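Local coordinates for interleukin-1beta (PDB 2WRY), which probably acts as a secreted cytokine of the inflammatory response, binding the interleukin-1 receptor through its mature beta-trefoil domain, at residues 116-124 / 149-159. Sequence-based numbering, arbitrary orientation.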
ATOM      1  N   PRO A 116      15.525   2.393  -8.410  1.00 29.32           N
ATOM      2  CA  PRO A 116      16.622   1.858  -7.594  1.00 30.94           C
ATOM      3  C   PRO A 116      17.686   2.906  -7.306  1.00 31.98           C
ATOM      4  O   PRO A 116      18.218   2.959  -6.185  1.00 32.32           O
ATOM      5  CB  PRO A 116      17.192   0.721  -8.459  1.00 31.44           C
ATOM      6  CG  PRO A 116      16.122   0.419  -9.460  1.00 31.65           C
ATOM      7  CD  PRO A 116      15.453   1.729  -9.724  1.00 30.19           C
ATOM      8  N   THR A 117      17.977   3.738  -8.306  1.00 32.60           N
ATOM      9  CA  THR A 117      18.939   4.823  -8.150  1.00 32.78           C
ATOM     10  C   THR A 117      18.563   5.778  -7.018  1.00 31.46           C
ATOM     11  O   THR A 117      19.424   6.142  -6.225  1.00 30.80           O
ATOM     12  CB  THR A 117      19.145   5.583  -9.480  1.00 33.53           C
ATOM     13  OG1 THR A 117      19.655   4.669 -10.458  1.00 35.00           O
ATOM     14  CG2 THR A 117      20.157   6.709  -9.306  1.00 34.19           C
ATOM     15  N   GLU A 118      17.277   6.143  -6.926  1.00 29.93           N
ATOM     16  CA  GLU A 118      16.801   7.119  -5.945  1.00 28.86           C
ATOM     17  C   GLU A 118      16.306   6.470  -4.640  1.00 26.64           C
ATOM     18  O   GLU A 118      16.052   7.166  -3.666  1.00 27.14           O
ATOM     19  CB  GLU A 118      15.691   7.992  -6.533  1.00 29.99           C
ATOM     20  CG  GLU A 118      16.078   8.822  -7.748  1.00 34.19           C
ATOM     21  CD  GLU A 118      15.148  10.005  -7.937  1.00 40.99           C
ATOM     22  OE1 GLU A 118      13.912   9.801  -7.899  1.00 41.97           O
ATOM     23  OE2 GLU A 118      15.652  11.144  -8.113  1.00 40.50           O
ATOM     24  N   GLY A 119      16.196   5.148  -4.635  1.00 24.03           N
ATOM     25  CA  GLY A 119      15.685   4.398  -3.483  1.00 22.30           C
ATOM     26  C   GLY A 119      14.229   4.693  -3.123  1.00 20.77           C
ATOM     27  O   GLY A 119      13.825   4.525  -1.979  1.00 20.82           O
ATOM     28  N   THR A 120      13.451   5.151  -4.090  1.00 18.27           N
ATOM     29  CA  THR A 120      12.017   5.447  -3.848  1.00 16.29           C
ATOM     30  C   THR A 120      11.141   4.386  -4.496  1.00 14.71           C
ATOM     31  O   THR A 120      11.598   3.606  -5.335  1.00 15.16           O
ATOM     32  CB  THR A 120      11.611   6.822  -4.407  1.00 17.08           C
ATOM     33  OG1 THR A 120      11.935   6.892  -5.809  1.00 17.06           O
ATOM     34  CG2 THR A 120      12.359   7.955  -3.664  1.00 18.19           C
ATOM     35  N   THR A 121       9.859   4.371  -4.118  1.00 13.35           N
ATOM     36  CA  THR A 121       8.964   3.318  -4.558  1.00 13.89           C
ATOM     37  C   THR A 121       7.570   3.904  -4.775  1.00 12.64           C
ATOM     38  O   THR A 121       7.154   4.789  -4.016  1.00 12.18           O
ATOM     39  CB  THR A 121       8.857   2.238  -3.427  1.00 13.67           C
ATOM     40  OG1 THR A 121      10.165   1.717  -3.135  1.00 16.17           O
ATOM     41  CG2 THR A 121       7.884   1.091  -3.780  1.00 15.51           C
ATOM     42  N   ARG A 122       6.862   3.405  -5.797  1.00 11.55           N
ATOM     43  CA  ARG A 122       5.420   3.665  -5.953  1.00 11.74           C
ATOM     44  C   ARG A 122       4.731   2.303  -5.932  1.00 11.71           C
ATOM     45  O   ARG A 122       5.363   1.256  -6.202  1.00 11.78           O
ATOM     46  CB  ARG A 122       5.114   4.443  -7.239  1.00 12.27           C
ATOM     47  CG  ARG A 122       5.894   5.725  -7.346  1.00 14.94           C
ATOM     48  CD  ARG A 122       5.292   6.695  -8.338  1.00 18.72           C
ATOM     49  NE  ARG A 122       5.225   6.156  -9.681  1.00 19.13           N
ATOM     50  CZ  ARG A 122       4.576   6.734 -10.710  1.00 22.65           C
ATOM     51  NH1 ARG A 122       3.971   7.905 -10.580  1.00 23.94           N
ATOM     52  NH2 ARG A 122       4.559   6.128 -11.869  1.00 23.18           N
ATOM     53  N   PHE A 123       3.444   2.321  -5.604  1.00 12.15           N
ATOM     54  CA  PHE A 123       2.645   1.087  -5.580  1.00 11.89           C
ATOM     55  C   PHE A 123       1.426   1.240  -6.458  1.00 11.54           C
ATOM     56  O   PHE A 123       0.555   2.056  -6.149  1.00 11.51           O
ATOM     57  CB  PHE A 123       2.190   0.768  -4.143  1.00 11.12           C
ATOM     58  CG  PHE A 123       3.304   0.396  -3.226  1.00 12.24           C
ATOM     59  CD1 PHE A 123       3.836  -0.881  -3.244  1.00 12.70           C
ATOM     60  CD2 PHE A 123       3.760   1.314  -2.303  1.00 13.63           C
ATOM     61  CE1 PHE A 123       4.869  -1.229  -2.379  1.00 13.24           C
ATOM     62  CE2 PHE A 123       4.810   0.989  -1.422  1.00 13.84           C
ATOM     63  CZ  PHE A 123       5.349  -0.290  -1.448  1.00 13.40           C
ATOM     64  N   GLU A 124       1.387   0.475  -7.544  1.00 11.45           N
ATOM     65  CA  GLU A 124       0.271   0.534  -8.490  1.00 11.48           C
ATOM     66  C   GLU A 124      -0.673  -0.635  -8.265  1.00 12.09           C
ATOM     67  O   GLU A 124      -0.222  -1.776  -8.187  1.00 13.01           O
ATOM     68  CB  GLU A 124       0.796   0.489  -9.927  1.00 12.66           C
ATOM     69  CG  GLU A 124      -0.331   0.651 -10.974  1.00 12.62           C
ATOM     70  CD  GLU A 124       0.190   0.681 -12.399  1.00 16.79           C
ATOM     71  OE1 GLU A 124       1.419   0.484 -12.612  1.00 20.34           O
ATOM     72  OE2 GLU A 124      -0.638   0.889 -13.321  1.00 18.62           O
ATOM     73  N   PRO A 149      -0.999  10.125  -9.855  1.00 12.43           N
ATOM     74  CA  PRO A 149       0.057   9.948  -8.808  1.00 11.21           C
ATOM     75  C   PRO A 149       0.992  11.158  -8.742  1.00 12.69           C
ATOM     76  O   PRO A 149       1.504  11.597  -9.754  1.00 12.92           O
ATOM     77  CB  PRO A 149       0.809   8.698  -9.287  1.00 12.16           C
ATOM     78  CG  PRO A 149       0.491   8.596 -10.806  1.00 13.85           C
ATOM     79  CD  PRO A 149      -0.953   9.041 -10.855  1.00 12.95           C
ATOM     80  N   ASP A 150       1.159  11.680  -7.535  1.00 11.31           N
ATOM     81  CA  ASP A 150       2.131  12.769  -7.259  1.00 11.67           C
ATOM     82  C   ASP A 150       1.648  14.132  -7.751  1.00 11.95           C
ATOM     83  O   ASP A 150       2.450  15.089  -7.792  1.00 12.59           O
ATOM     84  CB  ASP A 150       3.520  12.427  -7.834  1.00 13.17           C
ATOM     85  CG  ASP A 150       4.198  11.281  -7.075  1.00 15.30           C
ATOM     86  OD1 ASP A 150       4.254  11.409  -5.851  1.00 14.12           O
ATOM     87  OD2 ASP A 150       4.627  10.295  -7.718  1.00 19.47           O
ATOM     88  N   GLN A 151       0.347  14.215  -8.120  1.00 12.06           N
ATOM     89  CA  GLN A 151      -0.249  15.470  -8.598  1.00 12.90           C
ATOM     90  C   GLN A 151      -1.231  15.971  -7.547  1.00 13.69           C
ATOM     91  O   GLN A 151      -2.388  15.513  -7.488  1.00 14.55           O
ATOM     92  CB  GLN A 151      -0.929  15.274  -9.941  1.00 14.25           C
ATOM     93  CG  GLN A 151      -1.332  16.588 -10.607  1.00 15.85           C
ATOM     94  CD  GLN A 151      -1.817  16.419 -12.050  1.00 16.65           C
ATOM     95  OE1 GLN A 151      -1.731  15.337 -12.639  1.00 17.12           O
ATOM     96  NE2 GLN A 151      -2.311  17.507 -12.626  1.00 21.38           N
ATOM     97  N   VAL A 152      -0.763  16.879  -6.697  1.00 13.87           N
ATOM     98  CA  VAL A 152      -1.513  17.364  -5.513  1.00 14.68           C
ATOM     99  C   VAL A 152      -1.851  16.223  -4.549  1.00 14.87           C
ATOM    100  O   VAL A 152      -2.895  16.181  -3.885  1.00 15.29           O
ATOM    101  CB  VAL A 152      -2.781  18.206  -5.882  1.00 15.13           C
ATOM    102  CG1 VAL A 152      -3.193  19.073  -4.706  1.00 16.66           C
ATOM    103  CG2 VAL A 152      -2.526  19.065  -7.106  1.00 16.32           C
ATOM    104  N   ASN A 153      -0.920  15.286  -4.509  1.00 13.63           N
ATOM    105  CA  ASN A 153      -0.869  14.201  -3.514  1.00 12.24           C
ATOM    106  C   ASN A 153       0.557  13.662  -3.579  1.00 12.51           C
ATOM    107  O   ASN A 153       1.366  14.091  -4.435  1.00 13.16           O
ATOM    108  CB  ASN A 153      -1.877  13.081  -3.846  1.00 12.51           C
ATOM    109  CG  ASN A 153      -1.611  12.439  -5.195  1.00 11.91           C
ATOM    110  OD1 ASN A 153      -0.619  11.744  -5.374  1.00 13.82           O
ATOM    111  ND2 ASN A 153      -2.514  12.681  -6.163  1.00 12.25           N
ATOM    112  N   ILE A 154       0.876  12.722  -2.699  1.00 12.24           N
ATOM    113  CA  ILE A 154       2.199  12.107  -2.728  1.00 11.56           C
ATOM    114  C   ILE A 154       1.973  10.622  -3.006  1.00 12.56           C
ATOM    115  O   ILE A 154       1.229   9.962  -2.280  1.00 13.41           O
ATOM    116  CB  ILE A 154       2.936  12.302  -1.402  1.00 12.17           C
ATOM    117  CG1 ILE A 154       3.271  13.793  -1.212  1.00 13.49           C
ATOM    118  CG2 ILE A 154       4.187  11.436  -1.359  1.00 12.62           C
ATOM    119  CD1 ILE A 154       3.552  14.135   0.209  1.00 16.09           C
ATOM    120  N   ALA A 155       2.618  10.101  -4.042  1.00 11.55           N
ATOM    121  CA  ALA A 155       2.484   8.678  -4.382  1.00 11.15           C
ATOM    122  C   ALA A 155       3.869   7.999  -4.395  1.00 11.77           C
ATOM    123  O   ALA A 155       4.018   6.916  -4.928  1.00 11.35           O
ATOM    124  CB  ALA A 155       1.751   8.480  -5.732  1.00 11.99           C
ATOM    125  N   THR A 156       4.837   8.652  -3.759  1.00 11.51           N
ATOM    126  CA  THR A 156       6.237   8.223  -3.745  1.00 12.18           C
ATOM    127  C   THR A 156       6.657   8.015  -2.293  1.00 13.06           C
ATOM    128  O   THR A 156       6.413   8.899  -1.434  1.00 12.42           O
ATOM    129  CB  THR A 156       7.165   9.302  -4.400  1.00 12.61           C
ATOM    130  OG1 THR A 156       6.727   9.577  -5.747  1.00 15.96           O
ATOM    131  CG2 THR A 156       8.622   8.817  -4.429  1.00 13.56           C
ATOM    132  N   TYR A 157       7.303   6.868  -2.057  1.00 11.48           N
ATOM    133  CA  TYR A 157       7.651   6.396  -0.697  1.00 12.55           C
ATOM    134  C   TYR A 157       9.104   6.009  -0.610  1.00 14.52           C
ATOM    135  O   TYR A 157       9.767   5.727  -1.610  1.00 13.69           O
ATOM    136  CB  TYR A 157       6.766   5.174  -0.303  1.00 12.46           C
ATOM    137  CG  TYR A 157       5.300   5.503  -0.376  1.00 12.05           C
ATOM    138  CD1 TYR A 157       4.627   6.127   0.706  1.00 10.81           C
ATOM    139  CD2 TYR A 157       4.603   5.298  -1.561  1.00 11.46           C
ATOM    140  CE1 TYR A 157       3.273   6.515   0.599  1.00 12.29           C
ATOM    141  CE2 TYR A 157       3.265   5.682  -1.679  1.00 12.78           C
ATOM    142  CZ  TYR A 157       2.611   6.288  -0.620  1.00 11.18           C
ATOM    143  OH  TYR A 157       1.278   6.627  -0.773  1.00 14.81           O
ATOM    144  N   LYS A 158       9.584   5.972   0.620  1.00 14.74           N
ATOM    145  CA  LYS A 158      10.887   5.389   0.875  1.00 16.88           C
ATOM    146  C   LYS A 158      10.686   4.255   1.858  1.00 15.58           C
ATOM    147  O   LYS A 158      10.180   4.481   2.949  1.00 17.06           O
ATOM    148  CB  LYS A 158      11.825   6.444   1.433  1.00 17.77           C
ATOM    149  CG  LYS A 158      12.253   7.447   0.374  1.00 21.32           C
ATOM    150  CD  LYS A 158      13.503   8.220   0.768  1.00 25.69           C
ATOM    151  CE  LYS A 158      14.172   8.739  -0.492  1.00 28.48           C
ATOM    152  NZ  LYS A 158      15.539   9.302  -0.262  1.00 33.59           N
ATOM    153  N   LEU A 159      11.078   3.053   1.449  1.00 17.10           N
ATOM    154  CA  LEU A 159      10.976   1.855   2.275  1.00 18.44           C
ATOM    155  C   LEU A 159      12.336   1.511   2.866  1.00 20.13           C
ATOM    156  O   LEU A 159      13.390   1.726   2.240  1.00 19.14           O
ATOM    157  CB  LEU A 159      10.497   0.677   1.432  1.00 18.94           C
ATOM    158  CG  LEU A 159       9.098   0.636   0.837  1.00 20.96           C
ATOM    159  CD1 LEU A 159       9.075  -0.511  -0.154  1.00 22.99           C
ATOM    160  CD2 LEU A 159       8.057   0.419   1.898  1.00 22.69           C
TER
HETATM  161  O   HOH W   1      11.983   2.577  -1.216  1.00 18.02           O
HETATM  162  O   HOH W   2       2.255   4.794  -5.066  1.00 11.22           O
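Arg122 lays its aliphatic stem over the backbone carbonyl of Ala155, CG standing 3.3 Å from Ala155 O. The bend at chi3 (-60°) swings the guanidinium toward Pro149, NH1 lying 3.5 Å from Pro149 CB and still 3.8 Å from Asp150 OD2 in a long salt bridge, its plane nearly parallel (10°) to the carboxylate. Asp150 suits its place because OD1 also accepts the Ala155 N-H, from above the carboxylate plane, tying down the loop. Arg122 also makes a cation-pi contact with Phe132. Were the arginine cut back to an alanine here, Asp150 would probably lose its charged mate and Ala155 O its packed stem. Beyond, Thr121 and Tyr157 form a single antiparallel hydrogen-bonded pair, each N 2.9 Å from the other's O. Thr120, beta-branched, packs CB 3.6 Å from Thr156 CG2, and its own methyl also meets Lys158 CE. On the buried side, Phe123 CZ meets Leu159 CD1 at 4.0 Å, with Thr121 CG2 over one ring face, apolar groups suited to a core. Water 1 donates to Gly119 O and Thr121 OG1 and accepts from Leu159 N; Asp114 also bonds Thr121 OG1. Such a short bridge between segments 120-124 and 157-159, N-to-C directions 113° apart, belongs to the beta-trefoil fold of the interleukin-1 family.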